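Local coordinates for CalS13 (Micromonospora echinospora, PDB 4ZAS), which probably acts as a pyridoxal 5'-phosphate-dependent sugar aminotransferase and binds the keto sugar nucleotide dTDP-4-keto-6-deoxyglucose, at residues V35-D40 and L282-R287; I71-V76 and F231-D236; G107-T112 and N126-R131; E297-Y302 and I382-W387. One frame throughout, in Å; residues are numbered along the deposited sequence.

Interaction 1 of 4, residues V35-D40 and L282-R287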
loop_
_atom_site.group_PDB
_atom_site.type_symbol
_atom_site.label_atom_id
_atom_site.label_comp_id
_atom_site.label_asym_id
_atom_site.label_seq_id
_atom_site.Cartn_x
_atom_site.Cartn_y
_atom_site.Cartn_z
ATOM N N VAL A 35 20.107 -6.974 2.985
ATOM C CA VAL A 35 18.907 -7.721 3.339
ATOM C C VAL A 35 19.224 -8.795 4.376
ATOM O O VAL A 35 20.129 -9.596 4.186
ATOM C CB VAL A 35 18.265 -8.366 2.092
ATOM C CG1 VAL A 35 17.150 -9.314 2.493
ATOM C CG2 VAL A 35 17.760 -7.301 1.144
ATOM N N ALA A 36 18.482 -8.802 5.477
ATOM C CA ALA A 36 18.661 -9.831 6.494
ATOM C C ALA A 36 17.543 -10.873 6.430
ATOM O O ALA A 36 16.444 -10.641 6.913
ATOM C CB ALA A 36 18.723 -9.210 7.879
ATOM N N MET A 37 17.835 -12.027 5.845
ATOM C CA MET A 37 16.845 -13.082 5.703
ATOM C C MET A 37 17.350 -14.359 6.372
ATOM O O MET A 37 18.409 -14.873 6.025
ATOM C CB MET A 37 16.550 -13.360 4.228
ATOM C CG MET A 37 15.281 -14.161 4.010
ATOM S SD MET A 37 13.833 -13.169 4.436
ATOM C CE MET A 37 14.027 -11.821 3.298
ATOM N N SER A 38 16.612 -14.849 7.357
ATOM C CA SER A 38 16.956 -16.104 7.989
ATOM C C SER A 38 16.918 -17.188 6.922
ATOM O O SER A 38 16.073 -17.148 6.028
ATOM C CB SER A 38 15.998 -16.409 9.136
ATOM O OG SER A 38 16.193 -17.726 9.614
ATOM N N PRO A 39 17.828 -18.160 6.995
ATOM C CA PRO A 39 17.805 -19.249 6.005
ATOM C C PRO A 39 16.606 -20.188 6.184
ATOM O O PRO A 39 16.371 -21.056 5.353
ATOM C CB PRO A 39 19.123 -19.988 6.265
ATOM C CG PRO A 39 19.418 -19.721 7.717
ATOM C CD PRO A 39 18.900 -18.333 7.993
ATOM N N ASP A 40 15.873 -20.001 7.276
ATOM C CA ASP A 40 14.751 -20.853 7.643
ATOM C C ASP A 40 13.427 -20.415 7.013
ATOM O O ASP A 40 12.418 -21.117 7.112
ATOM C CB ASP A 40 14.604 -20.859 9.167
ATOM C CG ASP A 40 15.781 -21.518 9.871
ATOM O OD1 ASP A 40 16.343 -22.492 9.321
ATOM O OD2 ASP A 40 16.144 -21.058 10.978
ATOM N N LEU A 282 8.153 -13.629 11.261
ATOM C CA LEU A 282 8.299 -14.586 12.348
ATOM C C LEU A 282 9.669 -15.273 12.327
ATOM O O LEU A 282 10.262 -15.501 13.381
ATOM C CB LEU A 282 7.190 -15.634 12.289
ATOM C CG LEU A 282 5.869 -15.213 12.910
ATOM C CD1 LEU A 282 4.809 -16.229 12.570
ATOM C CD2 LEU A 282 6.044 -15.109 14.407
ATOM N N SER A 283 10.137 -15.638 11.131
ATOM C CA SER A 283 11.462 -16.227 10.961
ATOM C C SER A 283 12.556 -15.282 11.393
ATOM O O SER A 283 13.465 -15.652 12.144
ATOM C CB SER A 283 11.723 -16.616 9.504
ATOM O OG SER A 283 11.346 -17.947 9.244
ATOM N N ASN A 284 12.464 -14.052 10.913
ATOM C CA ASN A 284 13.554 -13.133 11.118
ATOM C C ASN A 284 13.577 -12.602 12.531
ATOM O O ASN A 284 14.622 -12.139 12.992
ATOM C CB ASN A 284 13.483 -12.001 10.103
ATOM C CG ASN A 284 13.910 -12.456 8.730
ATOM O OD1 ASN A 284 14.694 -13.397 8.599
ATOM N ND2 ASN A 284 13.397 -11.806 7.700
ATOM N N LEU A 285 12.453 -12.703 13.238
ATOM C CA LEU A 285 12.452 -12.309 14.642
ATOM C C LEU A 285 13.415 -13.175 15.450
ATOM O O LEU A 285 14.000 -12.719 16.440
ATOM C CB LEU A 285 11.059 -12.386 15.244
ATOM C CG LEU A 285 10.219 -11.144 14.977
ATOM C CD1 LEU A 285 8.802 -11.375 15.488
ATOM C CD2 LEU A 285 10.817 -9.906 15.576
ATOM N N GLU A 286 13.591 -14.417 15.012
ATOM C CA GLU A 286 14.470 -15.354 15.702
ATOM C C GLU A 286 15.945 -14.988 15.569
ATOM O O GLU A 286 16.766 -15.494 16.318
ATOM C CB GLU A 286 14.276 -16.765 15.152
ATOM C CG GLU A 286 12.931 -17.386 15.432
ATOM C CD GLU A 286 12.775 -18.722 14.721
ATOM O OE1 GLU A 286 13.296 -18.853 13.589
ATOM O OE2 GLU A 286 12.144 -19.640 15.289
ATOM N N ARG A 287 16.292 -14.153 14.593
ATOM C CA ARG A 287 17.698 -13.877 14.357
ATOM C C ARG A 287 18.079 -12.416 14.586
ATOM O O ARG A 287 19.257 -12.064 14.593
ATOM C CB ARG A 287 18.068 -14.316 12.938
ATOM C CG ARG A 287 17.917 -15.816 12.796
ATOM C CD ARG A 287 18.807 -16.439 11.758
ATOM N NE ARG A 287 18.728 -17.900 11.835
ATOM C CZ ARG A 287 19.472 -18.666 12.630
ATOM N NH1 ARG A 287 20.365 -18.124 13.449
ATOM N NH2 ARG A 287 19.314 -19.984 12.611
#
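Ser38 offers its backbone N to the side-chain carbonyl of Asn284, and this short bond (N to OD1, 2.7 Å) ties the segment 35-40 to the helix segment 282-287. It is nearly straight, 164° at the hydrogen, and the donor lies in the plane of the amide carbonyl. The other end of the same amide serves the chain before Ser38: Asn284 ND2 points at Met37 SD in a weak, long bond of 3.6 Å. Met37 turns its CB from the helix, yet bends at chi2 (69°), which carries the sulfur back to the amide. Asparagine suits a buried spot of this kind, since one flat group can accept and donate at once.

The loop then enters helix 41-49. Ser38 stands before the turn that leads into it, and its OG caps that turn by accepting from Asp40 N at 3.3 Å. Arg287 approaches the same hydroxyl edge-on, its NE 3.4 Å from Ser38 OG in a weak bond. Extended from CG to NE, the arginine passes over Ser38 CB and brings NH2 to 3.7 Å from Asp40 OD2, a long salt bridge at the solvent-exposed end of the contact, whose aspartate is poorly ordered.

Behind this shell, Asn284 ND2 also donates to Thr225 O, which helps fix the turn of the amide, and Val41 packs on both Ser283 and Asn284.

Interaction 2 of 4, residues I71-V76 and F231-D236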
loop_
_atom_site.group_PDB
_atom_site.type_symbol
_atom_site.label_atom_id
_atom_site.label_comp_id
_atom_site.label_asym_id
_atom_site.label_seq_id
_atom_site.Cartn_x
_atom_site.Cartn_y
_atom_site.Cartn_z
ATOM N N ILE A 71 8.198 -5.645 22.211
ATOM C CA ILE A 71 8.103 -4.217 22.449
ATOM C C ILE A 71 7.511 -4.001 23.830
ATOM O O ILE A 71 7.802 -3.020 24.486
ATOM C CB ILE A 71 7.288 -3.542 21.349
ATOM C CG1 ILE A 71 8.063 -3.592 20.034
ATOM C CG2 ILE A 71 6.936 -2.111 21.733
ATOM C CD1 ILE A 71 7.376 -2.918 18.916
ATOM N N GLY A 72 6.683 -4.931 24.281
ATOM C CA GLY A 72 6.080 -4.792 25.593
ATOM C C GLY A 72 4.797 -3.999 25.529
ATOM O O GLY A 72 4.337 -3.497 26.542
ATOM N N ASN A 73 4.231 -3.898 24.325
ATOM C CA ASN A 73 2.950 -3.238 24.055
ATOM C C ASN A 73 2.168 -4.070 23.042
ATOM O O ASN A 73 2.586 -4.204 21.888
ATOM C CB ASN A 73 3.167 -1.829 23.517
ATOM C CG ASN A 73 1.868 -1.069 23.311
ATOM O OD1 ASN A 73 0.777 -1.645 23.348
ATOM N ND2 ASN A 73 1.983 0.224 23.031
ATOM N N PRO A 74 1.043 -4.656 23.471
ATOM C CA PRO A 74 0.296 -5.584 22.615
ATOM C C PRO A 74 -0.460 -4.929 21.439
ATOM O O PRO A 74 -0.878 -5.649 20.516
ATOM C CB PRO A 74 -0.681 -6.238 23.602
ATOM C CG PRO A 74 -0.884 -5.206 24.666
ATOM C CD PRO A 74 0.441 -4.522 24.807
ATOM N N ARG A 75 -0.627 -3.606 21.464
ATOM C CA ARG A 75 -1.430 -2.922 20.444
ATOM C C ARG A 75 -0.685 -2.721 19.137
ATOM O O ARG A 75 -0.417 -1.590 18.721
ATOM C CB ARG A 75 -1.909 -1.570 20.979
ATOM C CG ARG A 75 -2.786 -1.698 22.210
ATOM C CD ARG A 75 -2.644 -0.474 23.046
ATOM N NE ARG A 75 -3.234 -0.667 24.358
ATOM C CZ ARG A 75 -2.520 -0.519 25.463
ATOM N NH1 ARG A 75 -1.230 -0.222 25.344
ATOM N NH2 ARG A 75 -3.059 -0.704 26.662
ATOM N N VAL A 76 -0.391 -3.824 18.468
ATOM C CA VAL A 76 0.380 -3.789 17.241
ATOM C C VAL A 76 -0.517 -4.059 16.037
ATOM O O VAL A 76 -1.222 -5.069 15.980
ATOM C CB VAL A 76 1.531 -4.808 17.292
ATOM C CG1 VAL A 76 2.332 -4.775 15.977
ATOM C CG2 VAL A 76 2.437 -4.512 18.470
ATOM N N PHE A 231 4.534 -1.832 10.893
ATOM C CA PHE A 231 3.455 -1.933 11.852
ATOM C C PHE A 231 3.359 -0.641 12.632
ATOM O O PHE A 231 4.302 0.154 12.660
ATOM C CB PHE A 231 3.641 -3.123 12.783
ATOM C CG PHE A 231 4.966 -3.154 13.495
ATOM C CD1 PHE A 231 6.053 -3.776 12.932
ATOM C CD2 PHE A 231 5.115 -2.565 14.733
ATOM C CE1 PHE A 231 7.265 -3.823 13.607
ATOM C CE2 PHE A 231 6.323 -2.601 15.398
ATOM C CZ PHE A 231 7.399 -3.233 14.834
ATOM N N VAL A 232 2.184 -0.414 13.201
ATOM C CA VAL A 232 1.907 0.749 14.029
ATOM C C VAL A 232 1.683 0.289 15.468
ATOM O O VAL A 232 0.982 -0.708 15.694
ATOM C CB VAL A 232 0.695 1.519 13.501
ATOM C CG1 VAL A 232 0.457 2.754 14.326
ATOM C CG2 VAL A 232 0.875 1.852 12.030
ATOM N N VAL A 233 2.280 1.002 16.429
ATOM C CA VAL A 233 2.094 0.699 17.861
ATOM C C VAL A 233 1.271 1.816 18.516
ATOM O O VAL A 233 1.581 2.996 18.398
ATOM C CB VAL A 233 3.456 0.506 18.578
ATOM C CG1 VAL A 233 3.254 0.001 20.002
ATOM C CG2 VAL A 233 4.346 -0.461 17.796
ATOM N N LEU A 234 0.209 1.442 19.203
ATOM C CA LEU A 234 -0.696 2.436 19.753
ATOM C C LEU A 234 -0.600 2.492 21.268
ATOM O O LEU A 234 -0.388 1.469 21.918
ATOM C CB LEU A 234 -2.142 2.135 19.321
ATOM C CG LEU A 234 -2.550 2.355 17.856
ATOM C CD1 LEU A 234 -2.025 3.660 17.257
ATOM C CD2 LEU A 234 -2.088 1.198 17.006
ATOM N N PRO A 235 -0.769 3.689 21.834
ATOM C CA PRO A 235 -0.704 3.881 23.290
ATOM C C PRO A 235 -1.965 3.506 24.030
ATOM O O PRO A 235 -1.878 3.368 25.246
ATOM C CB PRO A 235 -0.422 5.376 23.439
ATOM C CG PRO A 235 -0.994 5.979 22.234
ATOM C CD PRO A 235 -0.803 4.968 21.110
ATOM N N ASP A 236 -3.103 3.368 23.348
ATOM C CA ASP A 236 -4.336 2.919 24.025
ATOM C C ASP A 236 -5.309 2.135 23.132
ATOM O O ASP A 236 -5.149 2.046 21.925
ATOM C CB ASP A 236 -5.074 4.103 24.673
ATOM C CG ASP A 236 -5.354 5.235 23.705
ATOM O OD1 ASP A 236 -6.170 5.042 22.785
ATOM O OD2 ASP A 236 -4.800 6.340 23.899
#
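An edge of the large mixed sheet is built here: strand 76-79, outermost in this chain, begins antiparallel to the end of strand 230-233, just after the chain, leaving helix 58-71, has turned back through an Asx turn at Asn73. Val76 and Val233 form a non-hydrogen-bonded pair, and beside it Leu234 N donates to Arg75 O over 3.1 Å.

Asn73 makes the turn and the crossing together. Its OD1 accepts from Arg75 N at 3.1 Å, closing the Asx turn, while ND2 reaches Leu234 O at 2.9 Å; the donor stands well above the plane of that carbonyl, although the oxygen lies close to the plane of the asparagine amide. With CG anti to the backbone N (chi1 -176°), the amide extends past Val233 CG1. ND2 has a further acceptor in Gly208 O, so this buried amide nitrogen serves two carbonyls.

Apolar side chains line the face turned to helix 58-71. Phe231 holds CG between its backbone N and carbonyl carbon (chi1 54°), which stands the ring up toward Ile71 and Val76; Tyr216 stacks with it. Val76 CG1 lies 3.8 Å from Phe231 CD2, and Ile71 CD1 comes down to Phe231 CE2 at 3.7 Å and meets Val233 CG2 tip to tip. Branched and aromatic residues fill this buried layer between sheet and helix.

Arg75 runs out along the loop to a salt bridge with Asp237, and Pro235 O sits over one face of its guanidinium, 3.6 Å from NH1.

Interaction 3 of 4, residues G107-T112 and N126-R131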
loop_
_atom_site.group_PDB
_atom_site.type_symbol
_atom_site.label_atom_id
_atom_site.label_comp_id
_atom_site.label_asym_id
_atom_site.label_seq_id
_atom_site.Cartn_x
_atom_site.Cartn_y
_atom_site.Cartn_z
ATOM N N GLY A 107 -5.760 22.173 8.803
ATOM C CA GLY A 107 -4.743 21.500 9.601
ATOM C C GLY A 107 -3.271 21.432 9.203
ATOM O O GLY A 107 -2.939 21.300 8.018
ATOM N N GLU A 108 -2.385 21.513 10.199
ATOM C CA GLU A 108 -0.944 21.407 9.968
ATOM C C GLU A 108 -0.275 20.273 10.736
ATOM O O GLU A 108 -0.777 19.804 11.754
ATOM C CB GLU A 108 -0.247 22.699 10.332
ATOM C CG GLU A 108 -0.706 23.881 9.539
ATOM C CD GLU A 108 -0.171 25.166 10.098
ATOM O OE1 GLU A 108 0.489 25.107 11.163
ATOM O OE2 GLU A 108 -0.391 26.216 9.458
ATOM N N VAL A 109 0.871 19.838 10.222
ATOM C CA VAL A 109 1.716 18.858 10.894
ATOM C C VAL A 109 3.136 19.389 10.961
ATOM O O VAL A 109 3.721 19.768 9.937
ATOM C CB VAL A 109 1.682 17.491 10.178
ATOM C CG1 VAL A 109 2.625 16.497 10.873
ATOM C CG2 VAL A 109 0.255 16.943 10.129
ATOM N N LEU A 110 3.670 19.442 12.176
ATOM C CA LEU A 110 5.046 19.844 12.413
ATOM C C LEU A 110 5.921 18.610 12.301
ATOM O O LEU A 110 5.652 17.585 12.940
ATOM C CB LEU A 110 5.184 20.495 13.788
ATOM C CG LEU A 110 4.500 21.853 13.907
ATOM C CD1 LEU A 110 4.354 22.266 15.349
ATOM C CD2 LEU A 110 5.226 22.922 13.102
ATOM N N THR A 111 6.949 18.684 11.470
ATOM C CA THR A 111 7.770 17.508 11.189
ATOM C C THR A 111 9.193 17.889 10.825
ATOM O O THR A 111 9.487 19.063 10.580
ATOM C CB THR A 111 7.188 16.694 10.029
ATOM O OG1 THR A 111 8.059 15.597 9.736
ATOM C CG2 THR A 111 7.089 17.558 8.791
ATOM N N THR A 112 10.068 16.896 10.744
ATOM C CA THR A 112 11.447 17.175 10.380
ATOM C C THR A 112 11.693 16.874 8.916
ATOM O O THR A 112 11.147 15.920 8.378
ATOM C CB THR A 112 12.431 16.386 11.234
ATOM O OG1 THR A 112 13.726 16.469 10.622
ATOM C CG2 THR A 112 12.010 14.941 11.291
ATOM N N ASN A 126 -2.953 12.972 3.435
ATOM C CA ASN A 126 -4.055 13.175 4.362
ATOM C C ASN A 126 -4.611 14.592 4.284
ATOM O O ASN A 126 -5.454 14.966 5.091
ATOM C CB ASN A 126 -3.601 12.883 5.783
ATOM C CG ASN A 126 -3.765 11.436 6.173
ATOM O OD1 ASN A 126 -4.896 10.958 6.360
ATOM N ND2 ASN A 126 -2.639 10.723 6.321
ATOM N N GLY A 127 -4.145 15.387 3.326
ATOM C CA GLY A 127 -4.695 16.720 3.129
ATOM C C GLY A 127 -4.334 17.755 4.180
ATOM O O GLY A 127 -5.002 18.771 4.318
ATOM N N LEU A 128 -3.248 17.513 4.902
ATOM C CA LEU A 128 -2.764 18.452 5.903
ATOM C C LEU A 128 -1.563 19.237 5.369
ATOM O O LEU A 128 -0.888 18.789 4.448
ATOM C CB LEU A 128 -2.389 17.710 7.190
ATOM C CG LEU A 128 -3.538 16.992 7.905
ATOM C CD1 LEU A 128 -3.003 16.019 8.933
ATOM C CD2 LEU A 128 -4.505 17.985 8.553
ATOM N N ARG A 129 -1.328 20.417 5.938
ATOM C CA ARG A 129 -0.167 21.256 5.619
ATOM C C ARG A 129 1.082 20.794 6.379
ATOM O O ARG A 129 0.999 20.408 7.551
ATOM C CB ARG A 129 -0.435 22.714 5.992
ATOM C CG ARG A 129 -1.419 23.439 5.112
ATOM C CD ARG A 129 -1.764 24.805 5.721
ATOM N NE ARG A 129 -2.698 25.564 4.889
ATOM C CZ ARG A 129 -4.013 25.349 4.855
ATOM N NH1 ARG A 129 -4.559 24.400 5.612
ATOM N NH2 ARG A 129 -4.790 26.085 4.067
ATOM N N ILE A 130 2.231 20.841 5.713
ATOM C CA ILE A 130 3.526 20.634 6.357
ATOM C C ILE A 130 4.109 21.952 6.912
ATOM O O ILE A 130 4.143 22.952 6.193
ATOM C CB ILE A 130 4.523 20.006 5.373
ATOM C CG1 ILE A 130 4.189 18.535 5.136
ATOM C CG2 ILE A 130 5.950 20.162 5.876
ATOM C CD1 ILE A 130 5.131 17.850 4.167
ATOM N N ARG A 131 4.508 21.969 8.189
ATOM C CA ARG A 131 5.390 23.026 8.700
ATOM C C ARG A 131 6.688 22.400 9.230
ATOM O O ARG A 131 6.669 21.438 10.005
ATOM C CB ARG A 131 4.724 23.895 9.765
ATOM C CG ARG A 131 3.777 24.939 9.199
ATOM C CD ARG A 131 3.268 25.902 10.266
ATOM N NE ARG A 131 4.321 26.626 10.975
ATOM C CZ ARG A 131 4.156 27.187 12.172
ATOM N NH1 ARG A 131 2.989 27.088 12.801
ATOM N NH2 ARG A 131 5.163 27.829 12.749
#
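Four backbone hydrogen bonds join Gly107-Thr111 to Arg129-Arg131 in parallel register. Arg129 N donates to Gly107 O and Val109 N to Arg129 O (2.7 Å); Arg131 N then donates to Val109 O, and Thr111 N to Arg131 O (3.1 Å). The strand axes diverge by 33°, a marked twist.

On the face of Glu108 and Leu110, Arg131 carries the side-chain contact. Its chain bends at chi3 (58°), bringing the edge of the guanidinium to the glutamate in a salt bridge, Glu108 OE1 to Arg131 NH1 at 3.6 Å. The two flat groups stand almost perpendicular, 82° apart. Leu110 lies alongside the aliphatic part of the arginine, CD2 to Arg131 CB 3.5 Å. A long arginine fits here because its methylenes pack while its end finds charge.

The other face is apolar: Val109 CG2 meets Leu128 CD1 at 3.6 Å, and Thr111 CG2 touches Ile130 CG2. Gly107 leaves room for Leu128 CD2, 3.7 Å from its CA.

This is a right-handed beta-alpha-beta crossover, whose helix 121-125 ends in a Schellman motif at Gly127 and lays Ile123 over Val109, Thr111 and Ile130. Strand 155-161 flanks strand 108-111 on its other side, leaving 129-132 outermost within the chain.

Interaction 4 of 4, residues E297-Y302 and I382-W387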
loop_
_atom_site.group_PDB
_atom_site.type_symbol
_atom_site.label_atom_id
_atom_site.label_comp_id
_atom_site.label_asym_id
_atom_site.label_seq_id
_atom_site.Cartn_x
_atom_site.Cartn_y
_atom_site.Cartn_z
ATOM N N GLU A 297 27.854 -3.229 18.424
ATOM C CA GLU A 297 29.255 -3.528 18.693
ATOM C C GLU A 297 30.147 -2.786 17.699
ATOM O O GLU A 297 31.178 -2.225 18.075
ATOM C CB GLU A 297 29.494 -5.033 18.640
ATOM C CG GLU A 297 30.939 -5.418 18.505
ATOM C CD GLU A 297 31.128 -6.914 18.461
ATOM O OE1 GLU A 297 30.129 -7.636 18.239
ATOM O OE2 GLU A 297 32.277 -7.363 18.643
ATOM N N ASN A 298 29.736 -2.769 16.434
ATOM C CA ASN A 298 30.466 -2.047 15.407
ATOM C C ASN A 298 30.401 -0.543 15.675
ATOM O O ASN A 298 31.394 0.156 15.491
ATOM C CB ASN A 298 29.918 -2.362 14.004
ATOM C CG ASN A 298 30.100 -3.826 13.611
ATOM O OD1 ASN A 298 30.970 -4.513 14.141
ATOM N ND2 ASN A 298 29.295 -4.299 12.653
ATOM N N ALA A 299 29.245 -0.044 16.118
ATOM C CA ALA A 299 29.109 1.391 16.421
ATOM C C ALA A 299 30.001 1.850 17.586
ATOM O O ALA A 299 30.619 2.921 17.520
ATOM C CB ALA A 299 27.672 1.733 16.719
ATOM N N ALA A 300 30.063 1.043 18.644
ATOM C CA ALA A 300 30.905 1.353 19.800
ATOM C C ALA A 300 32.369 1.387 19.382
ATOM O O ALA A 300 33.158 2.191 19.895
ATOM C CB ALA A 300 30.701 0.337 20.915
ATOM N N PHE A 301 32.717 0.499 18.449
ATOM C CA PHE A 301 34.059 0.451 17.893
ATOM C C PHE A 301 34.413 1.771 17.201
ATOM O O PHE A 301 35.464 2.357 17.464
ATOM C CB PHE A 301 34.181 -0.722 16.917
ATOM C CG PHE A 301 35.528 -0.857 16.310
ATOM C CD1 PHE A 301 36.560 -1.436 17.019
ATOM C CD2 PHE A 301 35.773 -0.394 15.034
ATOM C CE1 PHE A 301 37.809 -1.564 16.466
ATOM C CE2 PHE A 301 37.036 -0.517 14.467
ATOM C CZ PHE A 301 38.046 -1.106 15.184
ATOM N N TYR A 302 33.518 2.246 16.344
ATOM C CA TYR A 302 33.696 3.520 15.649
ATOM C C TYR A 302 33.780 4.693 16.640
ATOM O O TYR A 302 34.671 5.536 16.524
ATOM C CB TYR A 302 32.540 3.772 14.660
ATOM C CG TYR A 302 32.546 2.928 13.387
ATOM C CD1 TYR A 302 33.721 2.359 12.901
ATOM C CD2 TYR A 302 31.368 2.691 12.688
ATOM C CE1 TYR A 302 33.724 1.588 11.747
ATOM C CE2 TYR A 302 31.361 1.923 11.533
ATOM C CZ TYR A 302 32.545 1.375 11.067
ATOM O OH TYR A 302 32.542 0.605 9.919
ATOM N N ILE A 382 28.073 5.782 6.961
ATOM C CA ILE A 382 29.063 4.771 6.634
ATOM C C ILE A 382 28.540 3.430 7.164
ATOM O O ILE A 382 27.791 3.394 8.142
ATOM C CB ILE A 382 30.444 5.127 7.209
ATOM C CG1 ILE A 382 30.426 5.014 8.732
ATOM C CG2 ILE A 382 30.865 6.517 6.765
ATOM C CD1 ILE A 382 31.758 5.187 9.357
ATOM N N PRO A 383 28.929 2.322 6.517
ATOM C CA PRO A 383 28.466 0.982 6.877
ATOM C C PRO A 383 28.803 0.634 8.302
ATOM O O PRO A 383 29.938 0.859 8.698
ATOM C CB PRO A 383 29.231 0.075 5.917
ATOM C CG PRO A 383 29.580 0.946 4.775
ATOM C CD PRO A 383 29.851 2.285 5.374
ATOM N N VAL A 384 27.844 0.090 9.046
ATOM C CA VAL A 384 28.046 -0.248 10.449
ATOM C C VAL A 384 27.335 -1.557 10.785
ATOM O O VAL A 384 27.528 -2.103 11.874
ATOM C CB VAL A 384 27.555 0.909 11.368
ATOM C CG1 VAL A 384 26.041 0.938 11.424
ATOM C CG2 VAL A 384 28.175 0.824 12.780
ATOM N N GLY A 385 26.540 -2.070 9.838
ATOM C CA GLY A 385 25.701 -3.247 10.056
ATOM C C GLY A 385 26.339 -4.601 10.369
ATOM O O GLY A 385 27.564 -4.725 10.458
ATOM N N TRP A 386 25.485 -5.615 10.533
ATOM C CA TRP A 386 25.865 -6.967 10.978
ATOM C C TRP A 386 26.736 -7.759 9.991
ATOM O O TRP A 386 27.275 -8.808 10.344
ATOM C CB TRP A 386 24.598 -7.787 11.300
ATOM C CG TRP A 386 23.569 -7.749 10.194
ATOM C CD1 TRP A 386 22.469 -6.936 10.123
ATOM C CD2 TRP A 386 23.573 -8.525 8.982
ATOM N NE1 TRP A 386 21.784 -7.170 8.950
ATOM C CE2 TRP A 386 22.435 -8.139 8.235
ATOM C CE3 TRP A 386 24.423 -9.512 8.462
ATOM C CZ2 TRP A 386 22.127 -8.701 6.991
ATOM C CZ3 TRP A 386 24.114 -10.070 7.225
ATOM C CH2 TRP A 386 22.967 -9.665 6.508
ATOM N N TRP A 387 26.845 -7.285 8.754
ATOM C CA TRP A 387 27.606 -7.993 7.713
ATOM C C TRP A 387 29.084 -7.621 7.714
ATOM O O TRP A 387 29.883 -8.211 6.977
ATOM C CB TRP A 387 27.028 -7.693 6.337
ATOM C CG TRP A 387 26.967 -6.216 6.081
ATOM C CD1 TRP A 387 27.922 -5.451 5.474
ATOM C CD2 TRP A 387 25.902 -5.320 6.448
ATOM N NE1 TRP A 387 27.511 -4.139 5.423
ATOM C CE2 TRP A 387 26.278 -4.030 6.018
ATOM C CE3 TRP A 387 24.668 -5.485 7.089
ATOM C CZ2 TRP A 387 25.458 -2.900 6.210
ATOM C CZ3 TRP A 387 23.843 -4.358 7.270
ATOM C CH2 TRP A 387 24.247 -3.086 6.828
#
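With CG beside the backbone N in both Asn298 (chi1 -64°) and Tyr302 (chi1 -73°), two side chains one helical turn apart leave the helix toward segment 382-387 and take hold of consecutive carbonyls. Tyr302 OH donates to Pro383 O over 2.9 Å, nearly in line with the carbonyl bond. Asn298 ND2 donates to Val384 O, also at 2.9 Å; that oxygen lies in the amide plane, whereas the donor stands above the plane of the carbonyl. Gly385 O is 2.8 Å from Asn298 ND2 as well.

The tyrosine ring is enclosed as well as bonded. Ile382 CD1 sits over one face, 4.2 Å from the centroid, in a CH-pi contact, and Asn298 O lies above the opposite face. Val384 brings CG2 obliquely to Tyr302 CE2, at 3.6 Å, and the same methyl touches Ala299 CB at 4.1 Å, where a small residue lets the loop lie close to the helix.

The contact seats the link between strand 379-382 and helix 390-401 against the long helix 275-305, within the smaller part of the aminotransferase fold that carries the three-stranded sheet 312-313, 328-332 and 379-382. Tyrosine suits this buried place because its hydroxyl meets a backbone acceptor while the ring packs.

Further out, Tyr328 of the middle strand meets the Tyr302 ring edge-to-face. Asn298 OD1 accepts from Arg393, which positions the amide so that ND2 faces the loop.

Overall arrangement
Interaction 4 is buried throughout and interaction 2 mostly so, its Arg75 end partly exposed, whereas interactions 1 and 3 run from a buried side to an exposed one that carries charged residues. Interactions 1 and 4 share helix 275-305 and touch where Ala36 CB packs on Trp386 CZ2; both use helix side chains to bind the backbone of an irregular segment, an amide in one, an amide and a phenol in the other. Interactions 2 and 3 belong to the large mixed sheet, at its opposite outermost strands within the chain, with centres about 24 Å apart: interaction 3 is regular parallel pairing, interaction 2 a short antiparallel start completed by an asparagine. Interactions 1 and 3 lie on opposite sides of the chain's centre.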